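Local coordinates for DNA polymerase III, beta subunit (Eubacterium rectale, PDB 3T0P), which probably forms a ring-shaped dimer around DNA that tethers DNA polymerases and other proteins to it and makes synthesis processive, at residues L130-L135 with I206-A211; K166-S171 with I179-M184. All blocks are in the same frame, centred on the assembly; numbering follows the deposited sequence.

The chain reaches the end of strand 127-131 and the first turn of helix 132-140 early in the central clamp domain. Interaction 1 sets these residues, 130-135, against 206-211, in the loop after helix 197-206. It closes a long loop with 70 residues between its segments. Interaction 2 is nested inside that loop. It pairs 166-171 with 179-184 across a hairpin. Their centres lie about 15 Å apart, yet the two contacts touch. L130 CD2 packs on M184 SE at 3.9 Å, and T134 CG2 meets I182 CD1, also at 3.9 Å. Interaction 1 ties the start of helix 132-140 to the loop leading into strand 214-220. The touching side chains join it to hairpin 166-172/176-184 of another sheet.

Interaction 1. Residues L130-L135 with I206-A211; sequences LSQFTL and IIPGSA
Q132 grips the turn at G209 and S210 through its side-chain carbonyl. OE1 accepts a hydrogen bond from G209 N at 3.2 Å, with the donor tilted 25° from the carbonyl plane. A weak bond from S210 N to the same OE1 is longer, at 3.4 Å. The side chain is extended beyond CG, and CD is anti to CA (chi2 180°). OE1 also lies 3.2 Å from P208 CD, so the proline ring flanks the amide. In the reverse direction F133 N donates to S210 O at 3.1 Å. This donor stands well above the carbonyl plane, 63° out of it. G209 O approaches the F133 ring at its edge, 3.7 Å from CD1. On the buried side L135 CD2 touches I207 CD1 at 3.6 Å, the two side chains crossing at about a right angle.

G209 has a positive phi, where a CB would jam against the preceding carbonyl; this suits glycine. S210 OG accepts a hydrogen bond from D212 N within the same loop. Q132 NE2 has a weak bond to E229, and K136 NZ bonds I207 O. S131 takes the N-cap position, and its OG shares a hydrogen bond with T134 OG1. The contact joins the N-terminal turn of helix 132-140 to the loop between helix 197-206 and strand 214-220, within the central domain of a beta sliding clamp.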
loop_
_atom_site.group_PDB
_atom_site.type_symbol
_atom_site.label_atom_id
_atom_site.label_comp_id
_atom_site.label_asym_id
_atom_site.label_seq_id
_atom_site.Cartn_x
_atom_site.Cartn_y
_atom_site.Cartn_z
ATOM N N LEU B 130 -20.969 10.101 22.024
ATOM C CA LEU B 130 -20.809 8.770 21.426
ATOM C C LEU B 130 -19.396 8.308 21.703
ATOM O O LEU B 130 -18.484 9.150 21.763
ATOM C CB LEU B 130 -21.044 8.797 19.887
ATOM C CG LEU B 130 -22.393 9.243 19.372
ATOM C CD1 LEU B 130 -22.356 9.411 17.875
ATOM C CD2 LEU B 130 -23.487 8.280 19.760
ATOM N N SER B 131 -19.171 6.989 21.812
ATOM C CA SER B 131 -17.783 6.529 21.932
ATOM C C SER B 131 -17.121 6.737 20.585
ATOM O O SER B 131 -17.815 6.843 19.567
ATOM C CB SER B 131 -17.687 5.067 22.385
ATOM O OG SER B 131 -18.159 4.121 21.436
ATOM N N GLN B 132 -15.800 6.885 20.585
ATOM C CA GLN B 132 -15.013 6.989 19.373
ATOM C C GLN B 132 -15.329 5.772 18.483
ATOM O O GLN B 132 -15.510 5.926 17.275
ATOM C CB GLN B 132 -13.516 7.013 19.721
ATOM C CG GLN B 132 -12.975 8.371 20.120
ATOM C CD GLN B 132 -11.505 8.323 20.452
ATOM O OE1 GLN B 132 -10.787 7.358 20.156
ATOM N NE2 GLN B 132 -11.045 9.340 21.146
ATOM N N PHE B 133 -15.443 4.577 19.106
ATOM C CA PHE B 133 -15.752 3.316 18.441
ATOM C C PHE B 133 -17.090 3.393 17.697
ATOM O O PHE B 133 -17.148 3.075 16.514
ATOM C CB PHE B 133 -15.801 2.168 19.463
ATOM C CG PHE B 133 -16.167 0.846 18.836
ATOM C CD1 PHE B 133 -15.219 0.105 18.131
ATOM C CD2 PHE B 133 -17.460 0.349 18.928
ATOM C CE1 PHE B 133 -15.567 -1.103 17.520
ATOM C CE2 PHE B 133 -17.802 -0.868 18.328
ATOM C CZ PHE B 133 -16.849 -1.596 17.646
ATOM N N THR B 134 -18.155 3.804 18.398
ATOM C CA THR B 134 -19.499 3.896 17.832
ATOM C C THR B 134 -19.507 4.847 16.627
ATOM O O THR B 134 -20.075 4.497 15.596
ATOM C CB THR B 134 -20.471 4.318 18.914
ATOM O OG1 THR B 134 -20.477 3.315 19.928
ATOM C CG2 THR B 134 -21.873 4.536 18.397
ATOM N N LEU B 135 -18.845 6.014 16.742
ATOM C CA LEU B 135 -18.852 6.984 15.658
ATOM C C LEU B 135 -18.064 6.465 14.467
ATOM O O LEU B 135 -18.507 6.611 13.331
ATOM C CB LEU B 135 -18.302 8.357 16.127
ATOM C CG LEU B 135 -18.200 9.450 15.044
ATOM C CD1 LEU B 135 -19.591 9.747 14.385
ATOM C CD2 LEU B 135 -17.561 10.711 15.602
ATOM N N ILE B 206 -8.783 10.304 11.703
ATOM C CA ILE B 206 -8.102 10.874 12.870
ATOM C C ILE B 206 -8.660 10.377 14.205
ATOM O O ILE B 206 -8.064 10.659 15.248
ATOM C CB ILE B 206 -8.060 12.410 12.835
ATOM C CG1 ILE B 206 -9.465 13.071 12.743
ATOM C CG2 ILE B 206 -7.125 12.874 11.728
ATOM C CD1 ILE B 206 -9.452 14.595 12.977
ATOM N N ILE B 207 -9.783 9.642 14.180
ATOM C CA ILE B 207 -10.426 9.112 15.376
ATOM C C ILE B 207 -9.849 7.715 15.626
ATOM O O ILE B 207 -9.970 6.821 14.776
ATOM C CB ILE B 207 -11.991 9.171 15.261
ATOM C CG1 ILE B 207 -12.538 10.326 16.078
ATOM C CG2 ILE B 207 -12.699 7.891 15.653
ATOM C CD1 ILE B 207 -13.928 10.765 15.655
ATOM N N PRO B 208 -9.169 7.530 16.781
ATOM C CA PRO B 208 -8.549 6.220 17.070
ATOM C C PRO B 208 -9.564 5.079 17.095
ATOM O O PRO B 208 -9.284 4.008 16.542
ATOM C CB PRO B 208 -7.892 6.426 18.436
ATOM C CG PRO B 208 -7.655 7.903 18.518
ATOM C CD PRO B 208 -8.872 8.507 17.846
ATOM N N GLY B 209 -10.753 5.344 17.651
ATOM C CA GLY B 209 -11.837 4.367 17.692
ATOM C C GLY B 209 -11.943 3.542 18.961
ATOM O O GLY B 209 -12.507 2.442 18.929
ATOM N N SER B 210 -11.438 4.052 20.093
ATOM C CA SER B 210 -11.581 3.326 21.350
ATOM C C SER B 210 -13.042 3.343 21.831
ATOM O O SER B 210 -13.747 4.353 21.703
ATOM C CB SER B 210 -10.682 3.917 22.431
ATOM O OG SER B 210 -11.082 3.447 23.715
ATOM N N ALA B 211 -13.470 2.218 22.420
ATOM C CA ALA B 211 -14.794 2.045 23.004
ATOM C C ALA B 211 -14.842 2.700 24.395
ATOM O O ALA B 211 -15.912 2.963 24.927
ATOM C CB ALA B 211 -15.114 0.560 23.096
#

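Interaction 2. Residues K166-S171 with I179-M184; sequences KLRVVS and IRYIEM
L167 and I182 form a hydrogen-bonded antiparallel pair, as do V169 and R180. Four backbone bonds join them. L167 N to I182 O is 2.9 Å and nearly straight. I182 N to L167 O is 2.8 Å. CA-H...O contacts fill the intervening positions, including R168 CA to R180 O at 3.3 Å.

On the face of L167, its CD2 makes apolar contact with I182 CD1 at 3.8 Å, and its CB meets the methyl CE of selenomethionine M184. Helix 132-140 covers part of this face, V138 touching V169 and I182. On the other face V170 CG2 packs on I179 CG2 at 3.9 Å.

R168 and Y181 lie side by side on that face. R168 CG is anti to the backbone N (chi1 172°) and lies 3.7 Å from I179 CG2. CD is anti to CA (chi2 171°) and comes 3.4 Å from Y181 CE2. The guanidinium and ring planes are 47° apart, and Y181 OH lies near the guanidinium edge.

R168 forms salt bridges to E161 and D246, while R180 NE bonds Y359 OH. K166 NZ and E183 OE1 do not meet, at 5.1 Å. The four backbone bonds fix the register; the arginines bond outward.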
loop_
_atom_site.group_PDB
_atom_site.type_symbol
_atom_site.label_atom_id
_atom_site.label_comp_id
_atom_site.label_asym_id
_atom_site.label_seq_id
_atom_site.Cartn_x
_atom_site.Cartn_y
_atom_site.Cartn_z
ATOM N N LYS B 166 -32.613 7.815 20.332
ATOM C CA LYS B 166 -32.293 7.068 19.125
ATOM C C LYS B 166 -31.616 7.955 18.105
ATOM O O LYS B 166 -32.057 9.083 17.860
ATOM C CB LYS B 166 -33.543 6.416 18.504
ATOM C CG LYS B 166 -34.496 5.769 19.495
ATOM C CD LYS B 166 -34.377 4.256 19.555
ATOM C CE LYS B 166 -35.356 3.657 20.541
ATOM N NZ LYS B 166 -36.787 3.806 20.127
ATOM N N LEU B 167 -30.530 7.431 17.522
ATOM C CA LEU B 167 -29.776 8.065 16.471
ATOM C C LEU B 167 -29.896 7.189 15.258
ATOM O O LEU B 167 -29.771 5.968 15.356
ATOM C CB LEU B 167 -28.290 8.290 16.871
ATOM C CG LEU B 167 -27.293 8.624 15.729
ATOM C CD1 LEU B 167 -27.552 10.005 15.108
ATOM C CD2 LEU B 167 -25.863 8.562 16.215
ATOM N N ARG B 168 -30.113 7.812 14.108
ATOM C CA ARG B 168 -30.245 7.110 12.832
ATOM C C ARG B 168 -29.324 7.791 11.846
ATOM O O ARG B 168 -29.348 9.023 11.762
ATOM C CB ARG B 168 -31.724 7.135 12.388
ATOM C CG ARG B 168 -32.012 6.615 11.007
ATOM C CD ARG B 168 -33.513 6.492 10.814
ATOM N NE ARG B 168 -34.079 7.623 10.080
ATOM C CZ ARG B 168 -35.142 7.534 9.286
ATOM N NH1 ARG B 168 -35.756 6.365 9.113
ATOM N NH2 ARG B 168 -35.588 8.605 8.644
ATOM N N VAL B 169 -28.457 6.997 11.161
ATOM C CA VAL B 169 -27.484 7.475 10.182
ATOM C C VAL B 169 -27.860 6.880 8.848
ATOM O O VAL B 169 -28.075 5.673 8.754
ATOM C CB VAL B 169 -26.026 7.175 10.616
ATOM C CG1 VAL B 169 -25.015 7.608 9.555
ATOM C CG2 VAL B 169 -25.726 7.854 11.954
ATOM N N VAL B 170 -28.025 7.748 7.824
ATOM C CA VAL B 170 -28.520 7.350 6.496
ATOM C C VAL B 170 -27.618 7.888 5.394
ATOM O O VAL B 170 -27.242 9.056 5.422
ATOM C CB VAL B 170 -29.993 7.834 6.264
ATOM C CG1 VAL B 170 -30.558 7.361 4.927
ATOM C CG2 VAL B 170 -30.919 7.420 7.394
ATOM N N SER B 171 -27.318 7.038 4.398
ATOM C CA SER B 171 -26.666 7.406 3.149
ATOM C C SER B 171 -27.409 6.732 1.993
ATOM O O SER B 171 -28.016 5.672 2.178
ATOM C CB SER B 171 -25.196 7.045 3.138
ATOM O OG SER B 171 -25.029 5.647 3.251
ATOM N N ILE B 179 -28.833 2.314 6.270
ATOM C CA ILE B 179 -29.391 2.902 7.489
ATOM C C ILE B 179 -28.884 2.145 8.702
ATOM O O ILE B 179 -29.062 0.928 8.803
ATOM C CB ILE B 179 -30.955 2.941 7.499
ATOM C CG1 ILE B 179 -31.529 3.476 6.178
ATOM C CG2 ILE B 179 -31.486 3.747 8.702
ATOM C CD1 ILE B 179 -32.999 3.166 5.959
ATOM N N ARG B 180 -28.312 2.885 9.646
ATOM C CA ARG B 180 -27.880 2.351 10.924
ATOM C C ARG B 180 -28.640 3.024 12.050
ATOM O O ARG B 180 -28.921 4.212 11.988
ATOM C CB ARG B 180 -26.382 2.512 11.099
ATOM C CG ARG B 180 -25.555 1.437 10.363
ATOM C CD ARG B 180 -25.603 0.132 11.124
ATOM N NE ARG B 180 -24.919 -0.938 10.405
ATOM C CZ ARG B 180 -24.568 -2.097 10.948
ATOM N NH1 ARG B 180 -24.828 -2.345 12.232
ATOM N NH2 ARG B 180 -23.917 -3.005 10.227
ATOM N N TYR B 181 -29.031 2.237 13.046
ATOM C CA TYR B 181 -29.731 2.695 14.240
ATOM C C TYR B 181 -28.867 2.480 15.449
ATOM O O TYR B 181 -28.183 1.451 15.557
ATOM C CB TYR B 181 -31.058 1.969 14.424
ATOM C CG TYR B 181 -32.056 2.219 13.321
ATOM C CD1 TYR B 181 -32.192 1.328 12.264
ATOM C CD2 TYR B 181 -32.935 3.295 13.384
ATOM C CE1 TYR B 181 -33.146 1.530 11.262
ATOM C CE2 TYR B 181 -33.901 3.502 12.398
ATOM C CZ TYR B 181 -33.986 2.631 11.323
ATOM O OH TYR B 181 -34.919 2.849 10.335
ATOM N N ILE B 182 -28.853 3.480 16.346
ATOM C CA ILE B 182 -28.076 3.447 17.583
ATOM C C ILE B 182 -29.002 3.869 18.710
ATOM O O ILE B 182 -29.684 4.880 18.593
ATOM C CB ILE B 182 -26.803 4.347 17.481
ATOM C CG1 ILE B 182 -25.843 3.865 16.372
ATOM C CG2 ILE B 182 -26.055 4.464 18.823
ATOM C CD1 ILE B 182 -24.817 4.951 15.924
ATOM N N GLU B 183 -29.078 3.057 19.766
ATOM C CA GLU B 183 -29.829 3.383 20.980
ATOM C C GLU B 183 -28.838 4.030 21.954
ATOM O O GLU B 183 -27.786 3.451 22.249
ATOM C CB GLU B 183 -30.492 2.145 21.595
ATOM C CG GLU B 183 -31.680 2.482 22.477
ATOM C CD GLU B 183 -32.572 1.302 22.819
ATOM O OE1 GLU B 183 -33.158 0.702 21.887
ATOM O OE2 GLU B 183 -32.712 0.998 24.026
HETATM N N MSE B 184 -29.140 5.238 22.405
HETATM C CA MSE B 184 -28.246 5.950 23.319
HETATM C C MSE B 184 -28.822 5.933 24.727
HETATM O O MSE B 184 -30.000 5.612 24.899
HETATM C CB MSE B 184 -27.986 7.369 22.811
HETATM C CG MSE B 184 -27.249 7.355 21.471
HETATM SE SE MSE B 184 -27.173 9.074 20.607
HETATM C CE MSE B 184 -29.148 9.464 20.428
#